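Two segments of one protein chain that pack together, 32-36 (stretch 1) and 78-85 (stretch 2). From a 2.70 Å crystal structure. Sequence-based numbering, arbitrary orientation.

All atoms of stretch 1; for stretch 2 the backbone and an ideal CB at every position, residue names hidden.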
ATOM      1  N   ILE D  32      -8.897  34.455  26.036  1.00 82.05           N
ATOM      2  CA  ILE D  32      -9.061  33.143  25.414  1.00 67.84           C
ATOM      3  C   ILE D  32      -9.590  32.093  26.393  1.00 63.43           C
ATOM      4  O   ILE D  32      -9.315  32.148  27.590  1.00 72.70           O
ATOM      5  CB  ILE D  32      -7.732  32.628  24.809  1.00 74.15           C
ATOM      6  CG1 ILE D  32      -6.677  32.433  25.901  1.00 84.65           C
ATOM      7  CG2 ILE D  32      -7.218  33.573  23.730  1.00 52.69           C
ATOM      8  CD1 ILE D  32      -5.381  31.840  25.397  1.00 77.85           C
ATOM      9  N   LEU D  33     -10.354  31.140  25.870  1.00 62.29           N
ATOM     10  CA  LEU D  33     -10.827  30.005  26.654  1.00 76.90           C
ATOM     11  C   LEU D  33     -10.067  28.749  26.253  1.00 83.75           C
ATOM     12  O   LEU D  33      -9.833  28.524  25.066  1.00 91.01           O
ATOM     13  CB  LEU D  33     -12.329  29.787  26.453  1.00 65.61           C
ATOM     14  CG  LEU D  33     -13.315  30.796  27.040  1.00 81.96           C
ATOM     15  CD1 LEU D  33     -14.696  30.583  26.444  1.00 64.71           C
ATOM     16  CD2 LEU D  33     -13.365  30.663  28.550  1.00 90.25           C
ATOM     17  N   PHE D  34      -9.679  27.929  27.226  1.00 76.48           N
ATOM     18  CA  PHE D  34      -9.043  26.659  26.883  1.00 85.28           C
ATOM     19  C   PHE D  34      -9.189  25.593  27.965  1.00 78.89           C
ATOM     20  O   PHE D  34      -9.510  25.889  29.116  1.00 74.36           O
ATOM     21  CB  PHE D  34      -7.559  26.867  26.552  1.00 73.48           C
ATOM     22  CG  PHE D  34      -6.742  27.413  27.689  1.00 75.94           C
ATOM     23  CD1 PHE D  34      -6.082  26.561  28.559  1.00 76.27           C
ATOM     24  CD2 PHE D  34      -6.613  28.780  27.871  1.00 83.15           C
ATOM     25  CE1 PHE D  34      -5.321  27.061  29.599  1.00 86.62           C
ATOM     26  CE2 PHE D  34      -5.854  29.286  28.911  1.00 80.30           C
ATOM     27  CZ  PHE D  34      -5.208  28.425  29.775  1.00 88.12           C
ATOM     28  N   THR D  35      -8.955  24.347  27.567  1.00 77.12           N
ATOM     29  CA  THR D  35      -9.098  23.196  28.448  1.00 72.16           C
ATOM     30  C   THR D  35      -7.763  22.778  29.058  1.00 68.89           C
ATOM     31  O   THR D  35      -6.750  22.672  28.361  1.00 76.23           O
ATOM     32  CB  THR D  35      -9.700  21.989  27.697  1.00 63.23           C
ATOM     33  OG1 THR D  35     -10.931  22.373  27.072  1.00 89.44           O
ATOM     34  CG2 THR D  35      -9.958  20.832  28.651  1.00 67.24           C
ATOM     35  N   GLN D  36      -7.778  22.547  30.367  1.00 58.80           N
ATOM     36  CA  GLN D  36      -6.631  22.001  31.077  1.00 69.52           C
ATOM     37  C   GLN D  36      -6.945  20.594  31.569  1.00 73.98           C
ATOM     38  O   GLN D  36      -7.932  20.382  32.278  1.00 65.62           O
ATOM     39  CB  GLN D  36      -6.240  22.895  32.253  1.00 63.28           C
ATOM     40  CG  GLN D  36      -5.672  24.243  31.854  1.00 64.88           C
ATOM     41  CD  GLN D  36      -5.256  25.072  33.053  1.00 63.61           C
ATOM     42  OE1 GLN D  36      -5.835  24.955  34.133  1.00 54.93           O
ATOM     43  NE2 GLN D  36      -4.242  25.910  32.870  1.00 61.67           N
ATOM     44  N   UNK D  78     -15.476  16.911  35.390  1.00 77.37           N
ATOM     45  CA  UNK D  78     -14.823  16.849  34.089  1.00 80.69           C
ATOM     46  C   UNK D  78     -15.475  17.831  33.125  1.00 78.86           C
ATOM     47  O   UNK D  78     -16.686  17.792  32.923  1.00 63.18           O
ATOM     48  CB  UNK D  78     -14.879  15.428  33.524  1.00 80.69           C
ATOM     49  N   UNK D  79     -14.676  18.717  32.539  1.00 68.73           N
ATOM     50  CA  UNK D  79     -15.196  19.679  31.573  1.00 69.00           C
ATOM     51  C   UNK D  79     -14.195  19.947  30.454  1.00 71.83           C
ATOM     52  O   UNK D  79     -13.004  20.132  30.705  1.00 75.87           O
ATOM     53  CB  UNK D  79     -15.558  20.989  32.275  1.00 69.00           C
ATOM     54  N   UNK D  80     -14.691  19.985  29.220  1.00 66.19           N
ATOM     55  CA  UNK D  80     -13.831  20.143  28.051  1.00 66.23           C
ATOM     56  C   UNK D  80     -14.623  20.540  26.804  1.00 76.50           C
ATOM     57  O   UNK D  80     -15.834  20.761  26.871  1.00 65.32           O
ATOM     58  CB  UNK D  80     -13.065  18.845  27.788  1.00 66.23           C
ATOM     59  N   UNK D  81     -13.922  20.629  25.675  1.00 69.25           N
ATOM     60  CA  UNK D  81     -14.503  21.003  24.381  1.00 74.11           C
ATOM     61  C   UNK D  81     -15.229  22.350  24.385  1.00 72.13           C
ATOM     62  O   UNK D  81     -16.447  22.396  24.228  1.00 63.16           O
ATOM     63  CB  UNK D  81     -15.479  19.914  23.932  1.00 74.11           C
ATOM     64  N   UNK D  82     -14.481  23.453  24.559  1.00 64.97           N
ATOM     65  CA  UNK D  82     -15.093  24.786  24.521  1.00 65.28           C
ATOM     66  C   UNK D  82     -15.482  25.223  23.109  1.00 76.99           C
ATOM     67  O   UNK D  82     -14.711  25.013  22.174  1.00 83.23           O
ATOM     68  CB  UNK D  82     -14.132  25.813  25.123  1.00 65.28           C
ATOM     69  N   UNK D  83     -16.661  25.821  22.959  1.00 81.65           N
ATOM     70  CA  UNK D  83     -17.032  26.481  21.708  1.00 82.76           C
ATOM     71  C   UNK D  83     -17.763  27.788  21.996  1.00 83.57           C
ATOM     72  O   UNK D  83     -18.816  27.782  22.630  1.00 77.12           O
ATOM     73  CB  UNK D  83     -17.904  25.562  20.850  1.00 82.76           C
ATOM     74  N   UNK D  84     -17.224  28.901  21.509  1.00 71.68           N
ATOM     75  CA  UNK D  84     -17.794  30.211  21.814  1.00 53.42           C
ATOM     76  C   UNK D  84     -19.018  30.521  20.957  1.00 69.65           C
ATOM     77  O   UNK D  84     -19.134  30.050  19.825  1.00 62.93           O
ATOM     78  CB  UNK D  84     -16.737  31.300  21.617  1.00 53.42           C
ATOM     79  N   UNK D  85     -19.928  31.318  21.508  1.00 76.35           N
ATOM     80  CA  UNK D  85     -21.108  31.762  20.775  1.00 66.14           C
ATOM     81  C   UNK D  85     -20.709  32.845  19.778  1.00 65.49           C
ATOM     82  O   UNK D  85     -19.539  33.219  19.693  1.00 72.60           O
ATOM     83  CB  UNK D  85     -22.184  32.278  21.733  1.00 66.14           C
TER

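Stretch 1 is a strand, and stretch 2 runs nearly antiparallel to it, at 158° between their N-to-C directions. The axes approach to 6.7 Å, and no hydrogen bond joins the two. The contact is one of packing, in which side chains meet both side chains and backbone; stretch 1 sends Leu33 and Thr35 toward its partner, while Phe34 and Gln36 start out away from it.

Position 78 lies where the chain turns a corner. Its CB has nothing of stretch 1 within 5.5 Å, so stretch 1 sets no preference. The residue is Thr78, in rotamer m, and it makes no contact here. Its OG1 is hydrogen-bonded elsewhere in the structure.

Position 79 has extended backbone angles and a CB that points sideways. Stretch 1 has no atom within 5.5 Å of that CB, so small and large side chains both seem possible. Ala79 is deposited. Its contact comes from the backbone: O of Ala79 lies 3.7 Å from CG2 of Thr35.

Position 80 is also extended, at -164/-176, and its CA is 5.6 Å from CA of Thr35. The CB points sideways but sits 3.8 Å from CG2 of Thr35. A methyl group is on offer, so a carbon there packs well, and since the CB points sideways, the rest of a longer side chain need not face stretch 1. Aliphatic and aromatic residues both qualify. The residue is Phe80. Its CB meets CG2 of Thr35 at 3.8 Å, and with chi1 at 57° (p) the ring leads away from stretch 1.

Position 81 has positive phi and psi, 56/67. Glycine, asparagine and aspartate take such angles most readily. The CB points away from stretch 1, which leaves the choice otherwise open. Asp81 fills the site, and both carboxylate oxygens are hydrogen-bonded elsewhere. Its N is 3.7 Å from OG1 of Thr35, a contact but not a hydrogen bond.

Position 82 points toward stretch 1. Its CB is 4.6 Å from CB of Leu33 and 5.1 Å from OG1 of Thr35. The space between these two side chains suits a compact apolar group such as valine or proline, and phi of -73° allows a proline ring. Pro82 is deposited. Its ring folds back to its own nitrogen, which brings CD to 3.3 Å from OG1 of Thr35, and CG lies 4.5 Å from C of Phe34. These are packing contacts; the proline nitrogen carries no hydrogen, and no hydrogen bond links Pro82 to stretch 1.

Position 83 points away, in the usual alternation of a strand. Stretch 1 gives no guide to its side chain. Cys83 occupies it, in rotamer t, with no contact across the pair.

Position 84 turns toward stretch 1 again, with CB 5.3 Å from CD1 of Leu33. A valine, isoleucine or threonine could reach that methyl. Thr84 does so through CG2, 4.1 Å from CD1 of Leu33. Its OG1 is hydrogen-bonded elsewhere.

Position 85 is out of reach, so many residues would do. Tyr85 makes no contact here.

Stretch 2 (78-85) TAFDPCTY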
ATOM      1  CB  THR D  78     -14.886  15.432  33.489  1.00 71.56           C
ATOM      2  OG1 THR D  78     -14.254  14.503  34.378  1.00 77.43           O
ATOM      3  CG2 THR D  78     -14.191  15.392  32.136  1.00 60.01           C
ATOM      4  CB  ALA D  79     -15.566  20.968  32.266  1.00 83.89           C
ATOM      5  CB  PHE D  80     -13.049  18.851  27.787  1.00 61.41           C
ATOM      6  CG  PHE D  80     -13.920  17.639  27.587  1.00 60.22           C
ATOM      7  CD1 PHE D  80     -14.464  16.969  28.672  1.00 72.45           C
ATOM      8  CD2 PHE D  80     -14.183  17.164  26.314  1.00 60.38           C
ATOM      9  CE1 PHE D  80     -15.262  15.855  28.489  1.00 63.78           C
ATOM     10  CE2 PHE D  80     -14.980  16.049  26.125  1.00 64.21           C
ATOM     11  CZ  PHE D  80     -15.520  15.394  27.214  1.00 59.71           C
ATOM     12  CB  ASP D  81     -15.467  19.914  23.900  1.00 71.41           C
ATOM     13  CG  ASP D  81     -14.749  18.702  23.347  1.00 69.83           C
ATOM     14  OD1 ASP D  81     -13.596  18.851  22.891  1.00 69.12           O
ATOM     15  OD2 ASP D  81     -15.337  17.601  23.364  1.00 56.04           O
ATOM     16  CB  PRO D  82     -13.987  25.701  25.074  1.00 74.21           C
ATOM     17  CG  PRO D  82     -12.919  24.780  25.613  1.00 75.09           C
ATOM     18  CD  PRO D  82     -13.035  23.529  24.814  1.00 77.20           C
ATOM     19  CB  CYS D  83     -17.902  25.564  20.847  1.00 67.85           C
ATOM     20  SG  CYS D  83     -18.208  26.182  19.174  1.00 74.14           S
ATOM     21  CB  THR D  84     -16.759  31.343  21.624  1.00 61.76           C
ATOM     22  OG1 THR D  84     -16.428  31.469  20.236  1.00 64.05           O
ATOM     23  CG2 THR D  84     -15.495  31.056  22.422  1.00 56.98           C
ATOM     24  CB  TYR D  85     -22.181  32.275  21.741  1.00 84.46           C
ATOM     25  CG  TYR D  85     -23.583  32.341  21.167  1.00 83.87           C
ATOM     26  CD1 TYR D  85     -24.259  31.185  20.795  1.00 66.33           C
ATOM     27  CD2 TYR D  85     -24.237  33.557  21.018  1.00 79.94           C
ATOM     28  CE1 TYR D  85     -25.542  31.241  20.277  1.00 81.85           C
ATOM     29  CE2 TYR D  85     -25.519  33.623  20.503  1.00 68.75           C
ATOM     30  CZ  TYR D  85     -26.166  32.463  20.134  1.00 87.21           C
ATOM     31  OH  TYR D  85     -27.442  32.526  19.621  1.00 73.12           O
TER
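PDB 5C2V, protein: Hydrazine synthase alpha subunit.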